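Local structure of calcium uptake protein 3, mitochondrial (Homo sapiens, 6AGI) at residues N112-D117 and K125-L130; V214-K219 and Y231-N236; I323-F328 and T347-F352; I351-K356 and Y362-G367. The protein senses calcium through EF-hands and, as a disulfide-linked heterodimer with MICU1, regulates the mitochondrial calcium uniporter in the central nervous system and skeletal muscle. All coordinates share one frame; numbering follows the deposited sequence.

Contact 1. Residues N112-D117 and K125-L130. With CA (calcium ion), chain F.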
# COMPACT_ATOMS: atom_id res chain seq x y z
N ASN B 112 -0.57 3.34 -17.55
CA ASN B 112 0.55 4.24 -17.74
C ASN B 112 1.88 3.49 -17.69
O ASN B 112 2.80 3.82 -18.45
CB ASN B 112 0.52 5.34 -16.69
CG ASN B 112 -0.51 6.37 -16.99
OD1 ASN B 112 -0.95 6.49 -18.14
ND2 ASN B 112 -0.94 7.13 -15.96
N MET B 113 1.99 2.45 -16.87
CA MET B 113 3.23 1.68 -16.92
C MET B 113 3.43 1.03 -18.28
O MET B 113 4.57 0.76 -18.67
CB MET B 113 3.25 0.62 -15.82
CG MET B 113 3.69 1.16 -14.46
SD MET B 113 5.35 1.79 -14.52
CE MET B 113 6.20 0.28 -14.08
N PHE B 114 2.35 0.79 -19.02
CA PHE B 114 2.47 0.20 -20.35
C PHE B 114 2.78 1.22 -21.44
O PHE B 114 3.57 0.94 -22.34
CB PHE B 114 1.18 -0.56 -20.68
CG PHE B 114 1.18 -2.00 -20.27
CD1 PHE B 114 1.83 -2.95 -21.05
CD2 PHE B 114 0.51 -2.41 -19.12
CE1 PHE B 114 1.81 -4.29 -20.68
CE2 PHE B 114 0.49 -3.75 -18.74
CZ PHE B 114 1.14 -4.68 -19.52
N ASP B 115 2.17 2.41 -21.38
CA ASP B 115 2.23 3.37 -22.48
C ASP B 115 3.57 4.12 -22.40
O ASP B 115 3.68 5.30 -22.04
CB ASP B 115 1.02 4.30 -22.41
CG ASP B 115 0.91 5.25 -23.60
OD1 ASP B 115 1.42 4.96 -24.73
OD2 ASP B 115 0.21 6.29 -23.41
N THR B 116 4.60 3.38 -22.80
CA THR B 116 5.97 3.90 -22.86
C THR B 116 6.06 5.27 -23.54
O THR B 116 6.91 6.08 -23.16
CB THR B 116 6.89 2.90 -23.58
OG1 THR B 116 6.47 2.75 -24.94
CG2 THR B 116 6.81 1.56 -22.90
N ASP B 117 5.21 5.56 -24.56
CA ASP B 117 5.35 6.79 -25.36
C ASP B 117 4.30 7.87 -25.12
O ASP B 117 4.39 8.93 -25.74
CB ASP B 117 5.34 6.50 -26.87
CG ASP B 117 4.18 5.63 -27.29
OD1 ASP B 117 4.22 4.43 -27.01
OD2 ASP B 117 3.19 6.17 -27.82
N LYS B 125 3.08 -3.99 -29.41
CA LYS B 125 4.52 -4.09 -29.20
C LYS B 125 4.89 -3.58 -27.81
O LYS B 125 5.68 -4.22 -27.09
CB LYS B 125 5.24 -3.29 -30.30
CG LYS B 125 6.75 -3.17 -30.19
CD LYS B 125 7.20 -1.71 -30.30
CE LYS B 125 7.31 -1.03 -28.95
NZ LYS B 125 7.28 0.47 -29.06
N GLU B 126 4.22 -2.50 -27.38
CA GLU B 126 4.24 -2.10 -25.98
C GLU B 126 3.82 -3.24 -25.06
O GLU B 126 4.51 -3.57 -24.09
CB GLU B 126 3.34 -0.89 -25.75
CG GLU B 126 4.02 0.42 -25.96
CD GLU B 126 3.06 1.59 -25.92
OE1 GLU B 126 1.92 1.44 -26.39
OE2 GLU B 126 3.44 2.64 -25.37
N PHE B 127 2.67 -3.84 -25.36
CA PHE B 127 2.19 -4.93 -24.53
C PHE B 127 3.17 -6.08 -24.49
O PHE B 127 3.24 -6.79 -23.49
CB PHE B 127 0.80 -5.40 -25.00
CG PHE B 127 0.15 -6.37 -24.07
CD1 PHE B 127 0.35 -7.73 -24.20
CD2 PHE B 127 -0.61 -5.90 -23.01
CE1 PHE B 127 -0.26 -8.62 -23.32
CE2 PHE B 127 -1.19 -6.78 -22.11
CZ PHE B 127 -1.02 -8.14 -22.27
N LEU B 128 3.93 -6.31 -25.57
CA LEU B 128 4.83 -7.46 -25.62
C LEU B 128 6.16 -7.23 -24.90
O LEU B 128 6.80 -8.22 -24.48
CB LEU B 128 5.06 -7.85 -27.09
CG LEU B 128 3.99 -8.86 -27.57
CD1 LEU B 128 4.08 -9.14 -29.05
CD2 LEU B 128 4.06 -10.18 -26.78
N VAL B 129 6.57 -5.97 -24.69
CA VAL B 129 7.87 -5.75 -24.07
C VAL B 129 8.01 -6.46 -22.73
O VAL B 129 9.11 -6.82 -22.33
CB VAL B 129 8.17 -4.25 -23.88
CG1 VAL B 129 7.96 -3.51 -25.17
CG2 VAL B 129 7.33 -3.68 -22.71
N LEU B 130 6.93 -6.69 -22.02
CA LEU B 130 7.22 -7.26 -20.72
C LEU B 130 7.47 -8.76 -20.80
O LEU B 130 8.30 -9.28 -20.05
CB LEU B 130 6.11 -6.90 -19.74
CG LEU B 130 5.81 -5.47 -19.29
CD1 LEU B 130 4.55 -5.25 -18.38
CD2 LEU B 130 7.05 -5.16 -18.60
CA CA F . 1.54 3.80 -27.05
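Glu126 reaches from helix 124-138 to a calcium ion that Asp115 and Asp117 hold from the start of the EF-hand 1 loop. Its chain is extended beyond CG (chi2 172°), which carries the carboxylate out to bind the ion with both oxygens, OE1 at 2.5 Å and OE2 at 2.8 Å. Asp115 OD1 lies 2.6 Å from the calcium and Asp117 OD1 2.8 Å; Asn119 OD1 and Met121 O complete the site. Glu126 is thus the bidentate residue that ends the loop of a canonical EF-hand. Its OE2 also accepts a hydrogen bond from Thr116 OG1 at 3.1 Å, on the lone pair turned away from OE1. A second shell fixes the carboxylates, since Glu126 OE1 receives Asp123 N and Asp115 OD2 receives Glu120 N.

The packed part lies behind the ion. Here the buried ring of Phe114 meets Phe127, their planes only 6° apart but slid so far that they barely overlap, with CE1 of Phe114 3.7 Å from CD2 of Phe127. Leu130 adds its CD1 methyl, 3.6 Å from Phe114 CZ, while Glu126 O sits at the ring's edge. The loop side is looser: Thr116 and Asp117 are exposed and meet the second helix through Glu126.

Phe127 also meets Phe95 of helix 90-101 edge to face. The end of helix 104-114 faces the second subunit, whose Arg330 donates a hydrogen bond to Met113 O and whose Val334 packs against Asn112 and Met113.

Contact 2. Residues V214-K219 and Y231-N236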
# COMPACT_ATOMS: atom_id res chain seq x y z
N VAL B 214 -4.79 -11.53 -29.34
CA VAL B 214 -5.78 -11.34 -30.41
C VAL B 214 -6.99 -10.55 -29.91
O VAL B 214 -7.54 -9.69 -30.62
CB VAL B 214 -6.18 -12.71 -30.98
CG1 VAL B 214 -7.24 -12.56 -32.04
CG2 VAL B 214 -4.96 -13.36 -31.61
N HIS B 215 -7.43 -10.83 -28.69
CA HIS B 215 -8.55 -10.10 -28.13
C HIS B 215 -8.25 -8.60 -28.07
O HIS B 215 -9.12 -7.78 -28.37
CB HIS B 215 -8.87 -10.65 -26.75
CG HIS B 215 -9.96 -9.91 -26.03
ND1 HIS B 215 -11.29 -10.12 -26.28
CD2 HIS B 215 -9.91 -8.96 -25.07
CE1 HIS B 215 -12.02 -9.34 -25.51
NE2 HIS B 215 -11.20 -8.62 -24.76
N PHE B 216 -7.00 -8.24 -27.71
CA PHE B 216 -6.60 -6.84 -27.51
C PHE B 216 -6.28 -6.15 -28.82
O PHE B 216 -6.76 -5.04 -29.07
CB PHE B 216 -5.37 -6.76 -26.59
CG PHE B 216 -5.70 -6.93 -25.14
CD1 PHE B 216 -6.96 -6.62 -24.65
CD2 PHE B 216 -4.75 -7.41 -24.26
CE1 PHE B 216 -7.26 -6.76 -23.29
CE2 PHE B 216 -5.04 -7.57 -22.91
CZ PHE B 216 -6.30 -7.24 -22.43
N PHE B 217 -5.44 -6.77 -29.66
CA PHE B 217 -4.92 -6.10 -30.85
C PHE B 217 -5.36 -6.75 -32.16
O PHE B 217 -4.76 -6.48 -33.20
CB PHE B 217 -3.40 -6.03 -30.79
CG PHE B 217 -2.89 -5.70 -29.43
CD1 PHE B 217 -2.96 -4.40 -28.94
CD2 PHE B 217 -2.35 -6.69 -28.62
CE1 PHE B 217 -2.50 -4.09 -27.68
CE2 PHE B 217 -1.90 -6.38 -27.36
CZ PHE B 217 -1.98 -5.07 -26.89
N GLY B 218 -6.37 -7.62 -32.13
CA GLY B 218 -6.89 -8.17 -33.36
C GLY B 218 -6.01 -9.26 -33.93
O GLY B 218 -4.94 -9.60 -33.42
N LYS B 219 -6.49 -9.82 -35.05
CA LYS B 219 -5.81 -10.95 -35.66
C LYS B 219 -4.56 -10.52 -36.40
O LYS B 219 -3.62 -11.31 -36.55
CB LYS B 219 -6.76 -11.69 -36.62
CG LYS B 219 -7.72 -12.67 -35.95
CD LYS B 219 -8.91 -11.96 -35.29
CE LYS B 219 -9.99 -12.94 -34.83
NZ LYS B 219 -11.07 -12.26 -34.04
N TYR B 231 -9.27 -0.57 -18.53
CA TYR B 231 -10.05 -0.55 -17.31
C TYR B 231 -11.18 -1.55 -17.37
O TYR B 231 -11.46 -2.25 -16.39
CB TYR B 231 -10.61 0.86 -17.08
CG TYR B 231 -11.31 1.06 -15.75
CD1 TYR B 231 -12.57 0.54 -15.51
CD2 TYR B 231 -10.72 1.82 -14.76
CE1 TYR B 231 -13.20 0.74 -14.30
CE2 TYR B 231 -11.35 2.02 -13.53
CZ TYR B 231 -12.60 1.47 -13.32
OH TYR B 231 -13.24 1.65 -12.13
N ARG B 232 -11.87 -1.63 -18.52
CA ARG B 232 -13.02 -2.52 -18.54
C ARG B 232 -12.60 -3.98 -18.50
O ARG B 232 -13.29 -4.80 -17.89
CB ARG B 232 -13.89 -2.22 -19.75
CG ARG B 232 -14.61 -0.91 -19.65
CD ARG B 232 -15.67 -0.74 -20.72
NE ARG B 232 -15.10 -0.36 -22.00
CZ ARG B 232 -15.23 0.85 -22.54
NH1 ARG B 232 -15.89 1.80 -21.87
NH2 ARG B 232 -14.68 1.12 -23.71
N PHE B 233 -11.48 -4.32 -19.14
CA PHE B 233 -10.98 -5.68 -19.06
C PHE B 233 -10.64 -6.06 -17.62
O PHE B 233 -11.05 -7.13 -17.15
CB PHE B 233 -9.78 -5.88 -19.95
CG PHE B 233 -9.21 -7.26 -19.86
CD1 PHE B 233 -9.86 -8.33 -20.47
CD2 PHE B 233 -8.06 -7.52 -19.15
CE1 PHE B 233 -9.36 -9.61 -20.39
CE2 PHE B 233 -7.55 -8.81 -19.06
CZ PHE B 233 -8.20 -9.86 -19.68
N MET B 234 -9.89 -5.19 -16.90
CA MET B 234 -9.54 -5.56 -15.53
C MET B 234 -10.74 -5.54 -14.59
O MET B 234 -10.87 -6.43 -13.72
CB MET B 234 -8.42 -4.68 -14.91
CG MET B 234 -7.07 -4.68 -15.65
SD MET B 234 -5.90 -3.39 -15.42
CE MET B 234 -5.25 -3.94 -13.86
N ASP B 235 -11.67 -4.61 -14.77
CA ASP B 235 -12.88 -4.62 -13.95
C ASP B 235 -13.70 -5.88 -14.23
O ASP B 235 -14.19 -6.54 -13.30
CB ASP B 235 -13.65 -3.32 -14.20
CG ASP B 235 -14.86 -3.15 -13.29
OD1 ASP B 235 -14.78 -3.41 -12.07
OD2 ASP B 235 -15.89 -2.65 -13.79
N ASN B 236 -13.82 -6.27 -15.50
CA ASN B 236 -14.61 -7.45 -15.82
C ASN B 236 -13.95 -8.73 -15.37
O ASN B 236 -14.65 -9.71 -15.09
CB ASN B 236 -14.85 -7.56 -17.33
CG ASN B 236 -15.72 -6.50 -17.85
OD1 ASN B 236 -16.54 -5.93 -17.10
ND2 ASN B 236 -15.65 -6.26 -19.16
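Phe216 and Phe233 mark the nearest approach of the two backbones, yet their CA atoms are still 9.6 Å apart, so two long side chains must span the gap. Segment 231-236 is regular helix within 227-250. On the other side, Gly218 N bonds to Val214 O at 2.8 Å, and Gly218 then departs from helical geometry with a positive phi of 77°.

The rings meet as a T-shaped pair. Phe216 presents its edge to one face of Phe233, the planes standing 81° apart and the centroids separated by 5.1 Å. The leading atom is Phe216 CZ, 3.7 Å from Phe233 CD2 and offset toward the rim of that ring rather than over its middle; CE1 follows alongside, near CG and CD1. In Phe233, CG lies anti to the backbone N (chi1 178°), carrying the ring toward helix 211-217.

Helices 211-217 and 227-250, with the residues that link them, form a helix-loop-helix, consistent with an EF-hand-like partner of EF-hand 1. The aromatic pair joins its two arms.

Around the pair, Phe233 also packs on Leu96 and Ile99 of helix 90-101 and on Leu78 and Phe79 of helix 78-81. His215, next to Phe216 in sequence and buried, is hydrogen-bonded through ND1 to Pro69 O.

Contact 3. Residues I323-F328 and T347-F352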
# COMPACT_ATOMS: atom_id res chain seq x y z
N ILE B 323 -11.27 0.09 16.92
CA ILE B 323 -12.39 0.76 16.27
C ILE B 323 -13.69 0.00 16.60
O ILE B 323 -13.69 -1.21 16.81
CB ILE B 323 -12.10 0.83 14.76
CG1 ILE B 323 -13.17 1.60 14.01
CG2 ILE B 323 -11.94 -0.55 14.20
CD1 ILE B 323 -13.04 3.08 14.11
N GLY B 324 -14.81 0.74 16.65
CA GLY B 324 -16.12 0.11 16.71
C GLY B 324 -16.75 -0.09 15.33
O GLY B 324 -16.23 0.37 14.32
N GLN B 325 -17.90 -0.77 15.30
CA GLN B 325 -18.42 -1.10 13.97
C GLN B 325 -18.94 0.13 13.25
O GLN B 325 -18.84 0.20 12.02
CB GLN B 325 -19.54 -2.15 14.00
CG GLN B 325 -19.24 -3.40 14.80
CD GLN B 325 -20.36 -4.45 14.79
OE1 GLN B 325 -20.29 -5.41 15.55
NE2 GLN B 325 -21.32 -4.32 13.86
N ASP B 326 -19.41 1.14 13.97
CA ASP B 326 -19.94 2.31 13.28
C ASP B 326 -18.84 3.07 12.55
O ASP B 326 -18.93 3.31 11.34
CB ASP B 326 -20.66 3.22 14.27
CG ASP B 326 -22.00 2.69 14.70
OD1 ASP B 326 -22.07 1.72 15.49
OD2 ASP B 326 -23.00 3.26 14.24
N GLU B 327 -17.80 3.48 13.27
CA GLU B 327 -16.72 4.18 12.59
C GLU B 327 -15.81 3.23 11.84
O GLU B 327 -14.99 3.70 11.03
CB GLU B 327 -15.95 5.06 13.59
CG GLU B 327 -15.02 6.11 12.91
CD GLU B 327 -15.63 7.52 12.79
OE1 GLU B 327 -16.67 7.82 13.44
OE2 GLU B 327 -15.08 8.34 12.01
N PHE B 328 -15.94 1.92 12.03
CA PHE B 328 -15.31 1.00 11.08
C PHE B 328 -15.98 1.15 9.72
O PHE B 328 -15.31 1.31 8.69
CB PHE B 328 -15.37 -0.44 11.56
CG PHE B 328 -14.81 -1.44 10.57
CD1 PHE B 328 -15.58 -1.92 9.52
CD2 PHE B 328 -13.51 -1.89 10.68
CE1 PHE B 328 -15.07 -2.83 8.62
CE2 PHE B 328 -13.00 -2.80 9.78
CZ PHE B 328 -13.78 -3.27 8.75
N THR B 347 -20.75 -8.95 10.47
CA THR B 347 -20.21 -10.27 10.20
C THR B 347 -18.69 -10.25 10.29
O THR B 347 -18.10 -11.13 10.93
CB THR B 347 -20.69 -10.75 8.85
OG1 THR B 347 -22.13 -10.81 8.86
CG2 THR B 347 -20.15 -12.14 8.59
N VAL B 348 -18.04 -9.26 9.67
CA VAL B 348 -16.59 -9.13 9.79
C VAL B 348 -16.18 -9.06 11.25
O VAL B 348 -15.21 -9.70 11.67
CB VAL B 348 -16.08 -7.90 9.01
CG1 VAL B 348 -14.63 -7.67 9.31
CG2 VAL B 348 -16.26 -8.08 7.53
N PHE B 349 -16.92 -8.30 12.07
CA PHE B 349 -16.55 -8.20 13.48
C PHE B 349 -16.67 -9.55 14.18
O PHE B 349 -15.76 -9.96 14.91
CB PHE B 349 -17.37 -7.11 14.18
CG PHE B 349 -16.75 -5.75 14.08
CD1 PHE B 349 -16.39 -5.23 12.84
CD2 PHE B 349 -16.44 -5.03 15.22
CE1 PHE B 349 -15.80 -3.98 12.73
CE2 PHE B 349 -15.84 -3.78 15.13
CZ PHE B 349 -15.52 -3.26 13.87
N LYS B 350 -17.77 -10.27 13.95
CA LYS B 350 -17.90 -11.57 14.61
C LYS B 350 -16.87 -12.58 14.10
O LYS B 350 -16.51 -13.51 14.82
CB LYS B 350 -19.32 -12.11 14.43
CG LYS B 350 -20.22 -12.04 15.69
CD LYS B 350 -20.47 -10.63 16.23
CE LYS B 350 -21.51 -10.65 17.36
NZ LYS B 350 -21.35 -11.78 18.32
N ILE B 351 -16.40 -12.42 12.87
CA ILE B 351 -15.36 -13.31 12.37
C ILE B 351 -14.01 -13.00 13.03
O ILE B 351 -13.35 -13.90 13.55
CB ILE B 351 -15.28 -13.23 10.83
CG1 ILE B 351 -16.55 -13.79 10.22
CG2 ILE B 351 -14.09 -13.99 10.30
CD1 ILE B 351 -16.65 -13.51 8.74
N PHE B 352 -13.62 -11.72 13.07
CA PHE B 352 -12.26 -11.34 13.48
C PHE B 352 -12.11 -10.85 14.92
O PHE B 352 -10.97 -10.78 15.41
CB PHE B 352 -11.70 -10.24 12.58
CG PHE B 352 -11.58 -10.63 11.14
CD1 PHE B 352 -10.44 -11.25 10.67
CD2 PHE B 352 -12.62 -10.39 10.26
CE1 PHE B 352 -10.31 -11.61 9.33
CE2 PHE B 352 -12.51 -10.74 8.92
CZ PHE B 352 -11.35 -11.35 8.46
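Gly324 O accepts the 2.8 Å hydrogen bond from Phe328 N that opens helix 325-336, and both of these residues touch the ring of Phe349 on the opposing helix 342-352. Gly324 stands at the N-cap position, its carbonyl carbon 3.7 Å from Phe349 CZ.

Phe349 is wedged between two side chains of the new helix. From one side Gln325 lays its CG methylene over the ring face, 3.4 Å from the centroid and 18° off the normal, a CH-pi contact. The torsion that sets CG beside the backbone N (chi1 -50°) holds the methylene over the ring. Along its edge, Phe349 points CE1 at a face of Phe328, 3.5 Å from Phe328 CG. This second meeting is T-shaped, the planes 86° apart and the centroids separated by 5.2 Å. Ile323 O also lies at the Phe349 edge.

The contact joins helix 325-336 to helix 342-352 in the EF-hand domain pair. Its first segment starts in the short antiparallel sheet, where Ile323 pairs through its backbone with Leu360 of strand 359-360. Phe328 further meets Phe309 edge to face.

Between the two segments the contact therefore rests on carbon and aromatic surfaces, with one ring used by face and edge at once, which would favour this fit by shape.

Contact 4. Residues I351-K356 and Y362-G367. With CA (calcium ion), chain G.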
# COMPACT_ATOMS: atom_id res chain seq x y z
N ILE B 351 -16.40 -12.42 12.87
CA ILE B 351 -15.36 -13.31 12.37
C ILE B 351 -14.01 -13.00 13.03
O ILE B 351 -13.35 -13.90 13.55
CB ILE B 351 -15.28 -13.23 10.83
CG1 ILE B 351 -16.55 -13.79 10.22
CG2 ILE B 351 -14.09 -13.99 10.30
CD1 ILE B 351 -16.65 -13.51 8.74
N PHE B 352 -13.62 -11.72 13.07
CA PHE B 352 -12.26 -11.34 13.48
C PHE B 352 -12.11 -10.85 14.92
O PHE B 352 -10.97 -10.78 15.41
CB PHE B 352 -11.70 -10.24 12.58
CG PHE B 352 -11.58 -10.63 11.14
CD1 PHE B 352 -10.44 -11.25 10.67
CD2 PHE B 352 -12.62 -10.39 10.26
CE1 PHE B 352 -10.31 -11.61 9.33
CE2 PHE B 352 -12.51 -10.74 8.92
CZ PHE B 352 -11.35 -11.35 8.46
N ASP B 353 -13.19 -10.45 15.59
CA ASP B 353 -13.04 -9.88 16.92
C ASP B 353 -12.96 -11.06 17.90
O ASP B 353 -13.97 -11.66 18.28
CB ASP B 353 -14.19 -8.93 17.23
CG ASP B 353 -14.42 -8.69 18.71
OD1 ASP B 353 -13.45 -8.64 19.49
OD2 ASP B 353 -15.60 -8.56 19.09
N VAL B 354 -11.71 -11.49 18.09
CA VAL B 354 -11.32 -12.57 18.98
C VAL B 354 -11.41 -12.19 20.45
O VAL B 354 -11.87 -12.97 21.29
CB VAL B 354 -9.89 -13.05 18.68
CG1 VAL B 354 -9.81 -13.62 17.27
CG2 VAL B 354 -8.90 -11.91 18.86
N ASP B 355 -10.96 -10.98 20.75
CA ASP B 355 -10.96 -10.49 22.10
C ASP B 355 -12.43 -10.53 22.56
O ASP B 355 -12.71 -10.70 23.74
CB ASP B 355 -10.42 -9.06 22.16
CG ASP B 355 -11.25 -8.09 21.33
OD1 ASP B 355 -12.23 -8.53 20.71
OD2 ASP B 355 -10.91 -6.89 21.31
N LYS B 356 -13.37 -10.36 21.61
CA LYS B 356 -14.80 -10.30 21.94
C LYS B 356 -15.19 -9.03 22.71
O LYS B 356 -15.94 -9.08 23.69
CB LYS B 356 -15.21 -11.56 22.74
CG LYS B 356 -14.58 -12.88 22.27
CD LYS B 356 -15.42 -13.63 21.24
CE LYS B 356 -14.82 -15.00 20.92
NZ LYS B 356 -15.83 -16.09 20.76
N TYR B 362 -5.55 -3.33 15.75
CA TYR B 362 -4.77 -3.29 14.51
C TYR B 362 -4.47 -4.69 14.00
O TYR B 362 -4.63 -4.97 12.81
CB TYR B 362 -3.46 -2.52 14.70
CG TYR B 362 -2.59 -2.63 13.45
CD1 TYR B 362 -2.79 -1.75 12.39
CD2 TYR B 362 -1.63 -3.63 13.31
CE1 TYR B 362 -2.03 -1.83 11.22
CE2 TYR B 362 -0.87 -3.73 12.13
CZ TYR B 362 -1.08 -2.82 11.09
OH TYR B 362 -0.35 -2.86 9.92
N LYS B 363 -4.04 -5.59 14.89
CA LYS B 363 -3.61 -6.90 14.41
C LYS B 363 -4.74 -7.93 14.46
O LYS B 363 -4.58 -9.04 13.97
CB LYS B 363 -2.37 -7.37 15.19
CG LYS B 363 -1.85 -8.80 14.90
CD LYS B 363 -2.53 -9.87 15.80
CE LYS B 363 -2.38 -11.29 15.20
NZ LYS B 363 -3.45 -12.22 15.68
N GLU B 364 -5.94 -7.52 14.86
CA GLU B 364 -7.08 -8.41 14.67
C GLU B 364 -7.53 -8.39 13.21
O GLU B 364 -7.95 -9.43 12.67
CB GLU B 364 -8.22 -8.02 15.61
CG GLU B 364 -7.88 -8.04 17.08
CD GLU B 364 -9.06 -8.42 17.95
OE1 GLU B 364 -9.07 -9.52 18.54
OE2 GLU B 364 -9.97 -7.58 18.06
N PHE B 365 -7.48 -7.24 12.55
CA PHE B 365 -7.82 -7.19 11.14
C PHE B 365 -6.63 -6.82 10.25
O PHE B 365 -6.10 -7.68 9.53
CB PHE B 365 -8.99 -6.22 10.86
CG PHE B 365 -9.50 -6.34 9.46
CD1 PHE B 365 -9.55 -7.60 8.87
CD2 PHE B 365 -9.83 -5.24 8.69
CE1 PHE B 365 -9.99 -7.78 7.59
CE2 PHE B 365 -10.27 -5.40 7.38
CZ PHE B 365 -10.34 -6.69 6.83
N ILE B 366 -6.19 -5.55 10.27
CA ILE B 366 -5.25 -5.06 9.26
C ILE B 366 -3.93 -5.83 9.29
O ILE B 366 -3.42 -6.25 8.24
CB ILE B 366 -5.02 -3.55 9.42
CG1 ILE B 366 -6.31 -2.77 9.18
CG2 ILE B 366 -3.89 -3.07 8.52
CD1 ILE B 366 -6.11 -1.24 9.09
N GLY B 367 -3.37 -6.03 10.48
CA GLY B 367 -2.13 -6.78 10.60
C GLY B 367 -2.25 -8.18 10.05
O GLY B 367 -1.32 -8.71 9.45
CA CA G . -11.90 -6.79 19.64
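Asp353, Asp355 and Glu364 bring the two segments together round the calcium ion of EF-hand 3, with Asp353 following the end of helix 342-352 and Glu364 approaching from beyond the short strand 359-360.

Metal bonds come first. Asp353 OD1 lies 2.4 Å from the calcium and Glu364 OE2 2.6 Å. Asp355 also binds the ion, but its carboxylate and that of Asp353 are crowded in the model, so their exact places are unsure; Asp357 and Gln359 O supply the rest. The side chains of Asp353 and Glu364 lie side by side, their carboxylate planes 72° apart, whereas the side chain of Asp355 crosses that of Glu364 at about a right angle. Glu364 is modelled binding through OE2 alone; its chain is bent at chi2 (-148°), and OE1 is less surely placed.

Among hydrogen bonds, Asp355 N points to Glu364 OE1 at 3.3 Å, a bond that shares the doubt over that oxygen. Outside the pair, Asp358 N gives Asp353 OD2 a hydrogen bond, a second-shell hold on that carboxylate.

Aromatic packing forms the inner side. Phe365 turns its edge toward a face of Phe352, the centroids 5.0 Å apart and the planes inclined by 59°, and packs onward against Phe299 and Leu303 of helix 293-304. On the opposite face of Phe352 sits Ile351 CG2. The closest approach of the two rings is from Phe365 CE1 to Phe352 CZ, at 3.9 Å.

How the contacts relate
The contacts fall into two groups on opposite sides of the chain's centre. Contacts 1, 2 and 3 follow in order along the chain, and contact 4 begins on the stretch where contact 3 ends. Contacts 1 and 2 have centres about 15 Å apart and touch where Phe127 CB packs on Phe217 CZ at 3.4 Å, so the calcium-bound EF-hand 1 rests against helix 211-217. Contacts 3 and 4, with centres about 9 Å apart, share Ile351 and Phe352 of helix 342-352, and lie within the EF-hand domain pair. The centres of contacts 1 and 4, which hold the two calcium ions, are about 41 Å apart. The two high-affinity calcium sensors thus sit in separate regions, each backed by its own aromatic packing.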